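Local coordinates for protein putative transcription factor (Chaetomium thermophilum, PDB 5D5W) that binds heat-shock-element DNA through this HSF-type domain and probably controls gene expression in response to osmotic and oxidative stress, at residues D3-L8 against P88-D93; P15-V20 against L43-K48; S19-S24 against D28-L33. All coordinates share one frame; numbering follows the deposited sequence.

How the contacts relate
The three contacts lie in one HSF-type DNA-binding domain, a winged helix-turn-helix fold. Contact 1 joins residues near the two ends of the chain, and contacts 2 and 3 are both nested within the loop it closes. Contacts 2 and 3, with centres about 11 Å apart, share S19 and V20. Contact 1 meets contact 3 through aromatic packing, F90 CE2 lying 3.4 Å from W23 CH2, and meets contact 2 where F4 CD1 comes within 3.7 Å of F47 CE1. The DNA runs past one side: K48 of contact 2 binds a phosphate directly, the nearest atom of contact 1 is about 4 Å from DNA, and that of contact 3 about 11 Å.

Contact 1: D3-L8 against P88-D93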
loop_
_atom_site.group_PDB
_atom_site.type_symbol
_atom_site.label_atom_id
_atom_site.label_comp_id
_atom_site.label_asym_id
_atom_site.label_seq_id
_atom_site.Cartn_x
_atom_site.Cartn_y
_atom_site.Cartn_z
ATOM N N ASP B 3 7.671 9.354 -19.770
ATOM C CA ASP B 3 8.663 9.401 -18.687
ATOM C C ASP B 3 8.543 8.208 -17.738
ATOM O O ASP B 3 9.545 7.578 -17.379
ATOM C CB ASP B 3 8.515 10.714 -17.908
ATOM C CG ASP B 3 9.716 11.017 -17.032
ATOM O OD1 ASP B 3 9.977 10.235 -16.092
ATOM O OD2 ASP B 3 10.389 12.048 -17.275
ATOM N N PHE B 4 7.306 7.914 -17.341
ATOM C CA PHE B 4 7.001 6.818 -16.414
ATOM C C PHE B 4 7.438 5.480 -16.976
ATOM O O PHE B 4 8.059 4.682 -16.279
ATOM C CB PHE B 4 5.492 6.781 -16.117
ATOM C CG PHE B 4 5.059 5.635 -15.236
ATOM C CD1 PHE B 4 5.261 5.678 -13.865
ATOM C CD2 PHE B 4 4.419 4.532 -15.776
ATOM C CE1 PHE B 4 4.860 4.632 -13.052
ATOM C CE2 PHE B 4 4.018 3.482 -14.972
ATOM C CZ PHE B 4 4.237 3.535 -13.605
ATOM N N VAL B 5 7.107 5.242 -18.237
ATOM C CA VAL B 5 7.342 3.939 -18.841
ATOM C C VAL B 5 8.848 3.706 -18.967
ATOM O O VAL B 5 9.334 2.598 -18.729
ATOM C CB VAL B 5 6.638 3.809 -20.214
ATOM C CG1 VAL B 5 6.853 2.416 -20.789
ATOM C CG2 VAL B 5 5.146 4.108 -20.085
ATOM N N ARG B 6 9.569 4.765 -19.336
ATOM C CA ARG B 6 11.027 4.735 -19.432
ATOM C C ARG B 6 11.638 4.347 -18.097
ATOM O O ARG B 6 12.459 3.437 -18.029
ATOM C CB ARG B 6 11.566 6.105 -19.883
ATOM C CG ARG B 6 13.036 6.367 -19.550
ATOM C CD ARG B 6 13.612 7.516 -20.369
ATOM N NE ARG B 6 12.723 8.684 -20.433
ATOM C CZ ARG B 6 12.641 9.649 -19.514
ATOM N NH1 ARG B 6 13.392 9.617 -18.413
ATOM N NH2 ARG B 6 11.792 10.661 -19.695
ATOM N N LYS B 7 11.229 5.049 -17.045
ATOM C CA LYS B 7 11.725 4.781 -15.698
ATOM C C LYS B 7 11.339 3.390 -15.204
ATOM O O LYS B 7 12.098 2.747 -14.481
ATOM C CB LYS B 7 11.213 5.837 -14.721
ATOM C CG LYS B 7 11.861 7.200 -14.919
ATOM C CD LYS B 7 12.105 7.912 -13.592
ATOM C CE LYS B 7 11.159 9.082 -13.360
ATOM N NZ LYS B 7 11.771 10.353 -13.841
ATOM N N LEU B 8 10.158 2.933 -15.595
ATOM C CA LEU B 8 9.706 1.597 -15.255
ATOM C C LEU B 8 10.625 0.582 -15.921
ATOM O O LEU B 8 11.190 -0.277 -15.260
ATOM C CB LEU B 8 8.268 1.407 -15.728
ATOM C CG LEU B 8 7.555 0.117 -15.355
ATOM C CD1 LEU B 8 7.435 -0.001 -13.847
ATOM C CD2 LEU B 8 6.181 0.094 -16.002
ATOM N N PRO B 88 0.074 -4.969 -22.716
ATOM C CA PRO B 88 0.367 -5.755 -23.922
ATOM C C PRO B 88 1.618 -5.313 -24.692
ATOM O O PRO B 88 2.272 -6.140 -25.323
ATOM C CB PRO B 88 -0.878 -5.540 -24.789
ATOM C CG PRO B 88 -1.968 -5.225 -23.826
ATOM C CD PRO B 88 -1.317 -4.470 -22.710
ATOM N N GLU B 89 1.934 -4.024 -24.623
ATOM C CA GLU B 89 3.024 -3.414 -25.377
ATOM C C GLU B 89 4.293 -3.145 -24.548
ATOM O O GLU B 89 5.290 -2.655 -25.087
ATOM C CB GLU B 89 2.522 -2.100 -25.977
ATOM C CG GLU B 89 1.236 -2.236 -26.789
ATOM C CD GLU B 89 1.467 -2.811 -28.179
ATOM O OE1 GLU B 89 1.959 -2.059 -29.049
ATOM O OE2 GLU B 89 1.154 -4.003 -28.409
ATOM N N PHE B 90 4.246 -3.440 -23.248
ATOM C CA PHE B 90 5.410 -3.329 -22.347
ATOM C C PHE B 90 5.982 -4.729 -22.172
ATOM O O PHE B 90 5.429 -5.538 -21.426
ATOM C CB PHE B 90 4.976 -2.752 -20.989
ATOM C CG PHE B 90 6.110 -2.456 -20.029
ATOM C CD1 PHE B 90 6.924 -1.344 -20.208
ATOM C CD2 PHE B 90 6.324 -3.253 -18.915
ATOM C CE1 PHE B 90 7.948 -1.054 -19.316
ATOM C CE2 PHE B 90 7.342 -2.963 -18.022
ATOM C CZ PHE B 90 8.154 -1.864 -18.222
ATOM N N ARG B 91 7.063 -5.021 -22.891
ATOM C CA ARG B 91 7.726 -6.323 -22.805
ATOM C C ARG B 91 9.225 -6.151 -22.795
ATOM O O ARG B 91 9.740 -5.115 -23.205
ATOM C CB ARG B 91 7.360 -7.209 -23.984
ATOM C CG ARG B 91 5.901 -7.182 -24.374
ATOM C CD ARG B 91 5.574 -8.415 -25.183
ATOM N NE ARG B 91 4.336 -8.258 -25.934
ATOM C CZ ARG B 91 3.645 -9.265 -26.468
ATOM N NH1 ARG B 91 4.059 -10.527 -26.331
ATOM N NH2 ARG B 91 2.526 -9.010 -27.142
ATOM N N ALA B 92 9.920 -7.193 -22.352
ATOM C CA ALA B 92 11.372 -7.145 -22.167
ATOM C C ALA B 92 12.154 -6.856 -23.460
ATOM O O ALA B 92 13.134 -6.106 -23.443
ATOM C CB ALA B 92 11.853 -8.445 -21.534
ATOM N N ASP B 93 11.708 -7.449 -24.567
ATOM C CA ASP B 93 12.354 -7.280 -25.880
ATOM C C ASP B 93 11.782 -6.098 -26.688
ATOM O O ASP B 93 12.524 -5.406 -27.386
ATOM C CB ASP B 93 12.253 -8.575 -26.696
ATOM C CG ASP B 93 10.907 -9.261 -26.543
ATOM O OD1 ASP B 93 10.075 -9.170 -27.475
ATOM O OD2 ASP B 93 10.674 -9.871 -25.471
#
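L8 and V5, one turn apart on helix 3-12, hold the ring of F90 from the loop that follows strand 82-86. The CD2 methyl of L8 sits over one face of the ring, offset toward its rim, in a CH-pi contact 4.0 Å from the ring centroid. The branch point follows closely, with L8 CG 3.5 Å from F90 CZ. V5 comes to another part of the ring, its CG1 3.8 Å from F90 CD1. With F90 CG turned opposite the backbone N (chi1 -174°), the ring reaches into the interior from a loop whose nearest CA, that of F90, is still 8.3 Å from the CA of V5. The contact is wholly apolar and buried. Farther out, F64 meets the F90 ring edge-to-face and W23 packs against it, while L8 also touches F55 and L59 of helix 52-61. On the outer side of the helix, D3 is paired with two cations: K7 NZ gives D3 OD1 a 2.9 Å bond on its syn lone pair, and R6 makes a weaker bridge to OD2. Through F90, the segment after the last strand closes onto the first helix, and the ring adds to the hydrophobic core of the winged helix-turn-helix domain of the HSF family.

Contact 2: P15-V20 against L43-K48; sequences PSYHSV and LPKHFK. With nucleotides of chain A.
Y17 OH is approached by two side chains from the end of helix 35-46. H46 NE2 donates to it at 3.1 Å, nearly straight (165°), and the hydroxyl lies in the imidazole plane, at the ring's edge. The two rings approach from opposite directions and meet rim to rim with their planes at 76°, neither covering the other's face. Y17 CG stands opposite the carbonyl carbon (chi1 -48°), and from there the phenol extends to the end of the helix. K45 runs across the same hydroxyl in an extended chain: its CD is 3.6 Å from Y17 OH, and its ammonium lies near the plane of the phenol ring, at the edge. Outside the two segments, Y17 touches I42 and H46 packs on M11 of helix 3-12. On the DNA side, where F47 leaves helical geometry, the amide N of K48 gives a hydrogen bond of 2.9 Å to OP1 of DT3 of chain A. The same oxygen also lies against F47 CB, at 3.6 Å, and K48 CB, at 3.4 Å. A tyrosine in the short 3-10 segment between helix 3-12 and strand 21-23 is thus tied to the C-terminal end of helix 35-46, which precedes helix 52-61 in the helix-turn-helix of this HSF-type domain; just past that end, the main-chain N-H of K48 binds the DNA backbone.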
loop_
_atom_site.group_PDB
_atom_site.type_symbol
_atom_site.label_atom_id
_atom_site.label_comp_id
_atom_site.label_asym_id
_atom_site.label_seq_id
_atom_site.Cartn_x
_atom_site.Cartn_y
_atom_site.Cartn_z
ATOM N N PRO B 15 19.825 -5.682 -12.665
ATOM C CA PRO B 15 19.832 -6.923 -11.879
ATOM C C PRO B 15 20.064 -6.742 -10.372
ATOM O O PRO B 15 19.834 -7.683 -9.607
ATOM C CB PRO B 15 20.973 -7.739 -12.513
ATOM C CG PRO B 15 21.228 -7.105 -13.837
ATOM C CD PRO B 15 20.953 -5.650 -13.613
ATOM N N SER B 16 20.505 -5.557 -9.946
ATOM C CA SER B 16 20.582 -5.241 -8.517
ATOM C C SER B 16 19.247 -5.548 -7.857
ATOM O O SER B 16 19.195 -6.115 -6.762
ATOM C CB SER B 16 20.907 -3.764 -8.287
ATOM O OG SER B 16 21.949 -3.323 -9.130
ATOM N N TYR B 17 18.170 -5.186 -8.550
ATOM C CA TYR B 17 16.821 -5.327 -8.015
ATOM C C TYR B 17 16.212 -6.707 -8.237
ATOM O O TYR B 17 15.118 -6.967 -7.772
ATOM C CB TYR B 17 15.901 -4.276 -8.644
ATOM C CG TYR B 17 16.453 -2.862 -8.641
ATOM C CD1 TYR B 17 17.231 -2.394 -7.586
ATOM C CD2 TYR B 17 16.176 -1.988 -9.682
ATOM C CE1 TYR B 17 17.725 -1.101 -7.580
ATOM C CE2 TYR B 17 16.664 -0.695 -9.684
ATOM C CZ TYR B 17 17.435 -0.253 -8.626
ATOM O OH TYR B 17 17.937 1.039 -8.598
ATOM N N HIS B 18 16.915 -7.600 -8.922
ATOM C CA HIS B 18 16.295 -8.818 -9.424
ATOM C C HIS B 18 15.386 -9.507 -8.405
ATOM O O HIS B 18 14.332 -10.037 -8.763
ATOM C CB HIS B 18 17.362 -9.800 -9.933
ATOM C CG HIS B 18 16.791 -11.054 -10.532
ATOM N ND1 HIS B 18 16.351 -11.124 -11.837
ATOM C CD2 HIS B 18 16.574 -12.283 -9.999
ATOM C CE1 HIS B 18 15.893 -12.340 -12.083
ATOM N NE2 HIS B 18 16.014 -13.063 -10.983
ATOM N N SER B 19 15.796 -9.503 -7.142
ATOM C CA SER B 19 15.086 -10.248 -6.096
ATOM C C SER B 19 13.734 -9.634 -5.744
ATOM O O SER B 19 12.806 -10.349 -5.364
ATOM C CB SER B 19 15.954 -10.324 -4.836
ATOM O OG SER B 19 16.333 -9.023 -4.410
ATOM N N VAL B 20 13.636 -8.313 -5.886
ATOM C CA VAL B 20 12.457 -7.559 -5.459
ATOM C C VAL B 20 11.613 -6.963 -6.600
ATOM O O VAL B 20 10.416 -6.748 -6.421
ATOM C CB VAL B 20 12.848 -6.446 -4.461
ATOM C CG1 VAL B 20 13.730 -7.024 -3.355
ATOM C CG2 VAL B 20 13.556 -5.295 -5.160
ATOM N N LEU B 43 11.605 2.664 -5.064
ATOM C CA LEU B 43 10.646 3.699 -5.461
ATOM C C LEU B 43 11.247 5.098 -5.371
ATOM O O LEU B 43 11.184 5.844 -6.338
ATOM C CB LEU B 43 9.353 3.626 -4.642
ATOM C CG LEU B 43 8.241 2.750 -5.204
ATOM C CD1 LEU B 43 7.013 2.851 -4.310
ATOM C CD2 LEU B 43 7.903 3.152 -6.635
ATOM N N PRO B 44 11.864 5.451 -4.229
ATOM C CA PRO B 44 12.407 6.806 -4.101
ATOM C C PRO B 44 13.634 7.079 -4.968
ATOM O O PRO B 44 13.952 8.250 -5.225
ATOM C CB PRO B 44 12.784 6.913 -2.615
ATOM C CG PRO B 44 12.336 5.651 -1.962
ATOM C CD PRO B 44 12.162 4.635 -3.041
ATOM N N LYS B 45 14.329 6.024 -5.390
ATOM C CA LYS B 45 15.453 6.187 -6.307
ATOM C C LYS B 45 14.946 6.697 -7.650
ATOM O O LYS B 45 15.507 7.639 -8.213
ATOM C CB LYS B 45 16.218 4.872 -6.509
ATOM C CG LYS B 45 17.272 4.576 -5.454
ATOM C CD LYS B 45 17.901 3.206 -5.676
ATOM C CE LYS B 45 18.667 2.724 -4.454
ATOM N NZ LYS B 45 19.068 1.294 -4.590
ATOM N N HIS B 46 13.870 6.085 -8.142
ATOM C CA HIS B 46 13.362 6.367 -9.484
ATOM C C HIS B 46 12.223 7.398 -9.528
ATOM O O HIS B 46 12.020 8.041 -10.548
ATOM C CB HIS B 46 12.938 5.055 -10.150
ATOM C CG HIS B 46 14.062 4.073 -10.301
ATOM N ND1 HIS B 46 14.657 3.799 -11.515
ATOM C CD2 HIS B 46 14.717 3.320 -9.386
ATOM C CE1 HIS B 46 15.622 2.914 -11.342
ATOM N NE2 HIS B 46 15.680 2.608 -10.058
ATOM N N PHE B 47 11.502 7.582 -8.427
ATOM C CA PHE B 47 10.301 8.421 -8.432
ATOM C C PHE B 47 10.328 9.440 -7.299
ATOM O O PHE B 47 11.300 9.510 -6.545
ATOM C CB PHE B 47 9.060 7.524 -8.367
ATOM C CG PHE B 47 8.918 6.615 -9.559
ATOM C CD1 PHE B 47 8.454 7.107 -10.770
ATOM C CD2 PHE B 47 9.261 5.279 -9.478
ATOM C CE1 PHE B 47 8.330 6.280 -11.876
ATOM C CE2 PHE B 47 9.142 4.447 -10.579
ATOM C CZ PHE B 47 8.675 4.947 -11.780
ATOM N N LYS B 48 9.267 10.236 -7.188
ATOM C CA LYS B 48 9.219 11.354 -6.242
ATOM C C LYS B 48 8.452 11.016 -4.949
ATOM O O LYS B 48 7.920 11.910 -4.282
ATOM C CB LYS B 48 8.585 12.581 -6.918
ATOM C CG LYS B 48 9.101 12.902 -8.322
ATOM C CD LYS B 48 8.311 14.058 -8.934
ATOM C CE LYS B 48 8.691 14.342 -10.384
ATOM N NZ LYS B 48 7.874 15.440 -10.991
ATOM P P DT A 3 5.336 10.380 -9.165
ATOM O OP1 DT A 3 6.735 10.295 -8.667
ATOM O OP2 DT A 3 4.696 9.191 -9.795
ATOM O "O5'" DT A 3 4.407 10.879 -7.975
ATOM C "C5'" DT A 3 4.773 12.055 -7.242
ATOM C "C4'" DT A 3 3.665 12.437 -6.292
ATOM O "O4'" DT A 3 2.508 12.854 -7.046
ATOM C "C3'" DT A 3 3.193 11.308 -5.374
ATOM O "O3'" DT A 3 3.296 11.756 -4.024
ATOM C "C2'" DT A 3 1.753 11.067 -5.792
ATOM C "C1'" DT A 3 1.349 12.400 -6.389
ATOM N N1 DT A 3 0.263 12.341 -7.390
ATOM C C2 DT A 3 -0.827 13.172 -7.253
ATOM O O2 DT A 3 -0.958 13.954 -6.325
ATOM N N3 DT A 3 -1.766 13.051 -8.246
ATOM C C4 DT A 3 -1.728 12.193 -9.329
ATOM O O4 DT A 3 -2.653 12.184 -10.135
ATOM C C5 DT A 3 -0.553 11.357 -9.412
ATOM C C7 DT A 3 -0.416 10.406 -10.559
ATOM C C6 DT A 3 0.371 11.473 -8.453
#

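Contact 3: S19-S24 against D28-L33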
loop_
_atom_site.group_PDB
_atom_site.type_symbol
_atom_site.label_atom_id
_atom_site.label_comp_id
_atom_site.label_asym_id
_atom_site.label_seq_id
_atom_site.Cartn_x
_atom_site.Cartn_y
_atom_site.Cartn_z
ATOM N N SER B 19 15.796 -9.503 -7.142
ATOM C CA SER B 19 15.086 -10.248 -6.096
ATOM C C SER B 19 13.734 -9.634 -5.744
ATOM O O SER B 19 12.806 -10.349 -5.364
ATOM C CB SER B 19 15.954 -10.324 -4.836
ATOM O OG SER B 19 16.333 -9.023 -4.410
ATOM N N VAL B 20 13.636 -8.313 -5.886
ATOM C CA VAL B 20 12.457 -7.559 -5.459
ATOM C C VAL B 20 11.613 -6.963 -6.600
ATOM O O VAL B 20 10.416 -6.748 -6.421
ATOM C CB VAL B 20 12.848 -6.446 -4.461
ATOM C CG1 VAL B 20 13.730 -7.024 -3.355
ATOM C CG2 VAL B 20 13.556 -5.295 -5.160
ATOM N N VAL B 21 12.225 -6.673 -7.746
ATOM C CA VAL B 21 11.485 -6.280 -8.950
ATOM C C VAL B 21 12.154 -6.889 -10.182
ATOM O O VAL B 21 13.355 -6.675 -10.401
ATOM C CB VAL B 21 11.442 -4.745 -9.135
ATOM C CG1 VAL B 21 10.662 -4.365 -10.391
ATOM C CG2 VAL B 21 10.820 -4.079 -7.930
ATOM N N ARG B 22 11.383 -7.628 -10.987
ATOM C CA ARG B 22 11.913 -8.244 -12.211
ATOM C C ARG B 22 10.835 -8.549 -13.247
ATOM O O ARG B 22 9.649 -8.526 -12.943
ATOM C CB ARG B 22 12.658 -9.540 -11.867
ATOM C CG ARG B 22 11.788 -10.644 -11.274
ATOM C CD ARG B 22 12.587 -11.928 -11.091
ATOM N NE ARG B 22 11.797 -13.038 -10.556
ATOM C CZ ARG B 22 11.436 -13.181 -9.279
ATOM N NH1 ARG B 22 11.766 -12.270 -8.360
ATOM N NH2 ARG B 22 10.724 -14.244 -8.917
ATOM N N TRP B 23 11.269 -8.845 -14.470
ATOM C CA TRP B 23 10.379 -9.338 -15.521
ATOM C C TRP B 23 9.886 -10.733 -15.174
ATOM O O TRP B 23 10.609 -11.538 -14.581
ATOM C CB TRP B 23 11.095 -9.417 -16.878
ATOM C CG TRP B 23 11.485 -8.103 -17.489
ATOM C CD1 TRP B 23 12.733 -7.554 -17.519
ATOM C CD2 TRP B 23 10.627 -7.185 -18.177
ATOM N NE1 TRP B 23 12.704 -6.339 -18.169
ATOM C CE2 TRP B 23 11.424 -6.092 -18.585
ATOM C CE3 TRP B 23 9.262 -7.175 -18.483
ATOM C CZ2 TRP B 23 10.904 -5.004 -19.280
ATOM C CZ3 TRP B 23 8.743 -6.093 -19.184
ATOM C CH2 TRP B 23 9.565 -5.026 -19.575
ATOM N N SER B 24 8.653 -11.022 -15.565
ATOM C CA SER B 24 8.125 -12.371 -15.481
ATOM C C SER B 24 8.893 -13.231 -16.468
ATOM O O SER B 24 9.263 -12.764 -17.541
ATOM C CB SER B 24 6.637 -12.398 -15.832
ATOM O OG SER B 24 6.444 -12.382 -17.234
ATOM N N ASP B 28 6.706 -10.772 -20.675
ATOM C CA ASP B 28 5.537 -10.030 -21.142
ATOM C C ASP B 28 4.783 -9.317 -20.011
ATOM O O ASP B 28 3.838 -8.566 -20.270
ATOM C CB ASP B 28 4.592 -10.971 -21.911
ATOM C CG ASP B 28 4.287 -12.274 -21.157
ATOM O OD1 ASP B 28 4.452 -12.322 -19.914
ATOM O OD2 ASP B 28 3.877 -13.256 -21.823
ATOM N N SER B 29 5.199 -9.583 -18.770
ATOM C CA SER B 29 4.747 -8.861 -17.569
ATOM C C SER B 29 5.925 -8.723 -16.589
ATOM O O SER B 29 6.966 -9.360 -16.779
ATOM C CB SER B 29 3.590 -9.597 -16.886
ATOM O OG SER B 29 4.011 -10.836 -16.334
ATOM N N PHE B 30 5.763 -7.883 -15.565
ATOM C CA PHE B 30 6.779 -7.725 -14.522
ATOM C C PHE B 30 6.187 -7.963 -13.137
ATOM O O PHE B 30 4.971 -7.906 -12.943
ATOM C CB PHE B 30 7.476 -6.355 -14.605
ATOM C CG PHE B 30 6.680 -5.222 -14.031
ATOM C CD1 PHE B 30 6.893 -4.790 -12.725
ATOM C CD2 PHE B 30 5.722 -4.584 -14.795
ATOM C CE1 PHE B 30 6.144 -3.754 -12.187
ATOM C CE2 PHE B 30 4.982 -3.542 -14.270
ATOM C CZ PHE B 30 5.190 -3.126 -12.967
ATOM N N VAL B 31 7.073 -8.251 -12.188
ATOM C CA VAL B 31 6.695 -8.608 -10.829
ATOM C C VAL B 31 7.392 -7.688 -9.848
ATOM O O VAL B 31 8.589 -7.463 -9.975
ATOM C CB VAL B 31 7.130 -10.045 -10.498
ATOM C CG1 VAL B 31 6.555 -10.480 -9.159
ATOM C CG2 VAL B 31 6.701 -11.000 -11.600
ATOM N N VAL B 32 6.636 -7.161 -8.885
ATOM C CA VAL B 32 7.189 -6.435 -7.735
ATOM C C VAL B 32 6.866 -7.236 -6.476
ATOM O O VAL B 32 5.731 -7.659 -6.278
ATOM C CB VAL B 32 6.614 -5.008 -7.607
ATOM C CG1 VAL B 32 7.116 -4.341 -6.335
ATOM C CG2 VAL B 32 6.986 -4.166 -8.817
ATOM N N LEU B 33 7.870 -7.427 -5.626
ATOM C CA LEU B 33 7.800 -8.406 -4.540
ATOM C C LEU B 33 8.777 -7.994 -3.452
ATOM O O LEU B 33 9.891 -7.598 -3.761
ATOM C CB LEU B 33 8.160 -9.794 -5.088
ATOM C CG LEU B 33 8.483 -10.930 -4.113
ATOM C CD1 LEU B 33 7.335 -11.139 -3.132
ATOM C CD2 LEU B 33 8.798 -12.214 -4.875
#
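V21 and V32 stand side by side and point the same way from the beta hairpin of strands 21-23 and 30-33, which forms one edge of the antiparallel sheet in this winged helix-turn-helix domain. V21 CG2 lies 3.9 Å from V32 CG2, a non-hydrogen-bonded pair whose methyl groups face F38 of helix 35-46; V21 also rests on M11 and L12 of helix 3-12. R22 and V31 occupy the other side of the sheet as a hydrogen-bonded pair. Their main chains exchange two bonds, R22 N to V31 O at 3.0 Å and V31 N to R22 O at 2.7 Å. W23 and F30 come next, and here the side chains diverge although the CA atoms are only 4.1 Å apart. The indole packs against Y9 and L12 of helix 3-12, its edge passing S29 O, with W23 CE3 at 3.6 Å; F30 CG is held between its own backbone N and carbonyl carbon (chi1 79°), and the phenyl ring packs on L12 and L8 of helix 3-12. Strand 82-86 pairs with the far side of strand 30-33, leaving 21-23 at the margin of the sheet. At the open end of the hairpin, away from the turn, L33 N donates to V20 O at 2.8 Å. Toward the turn, S29 OG bonds to E84 on the neighbouring strand, and S24 N closes the pairing with a hydrogen bond of 2.7 Å to S29 O.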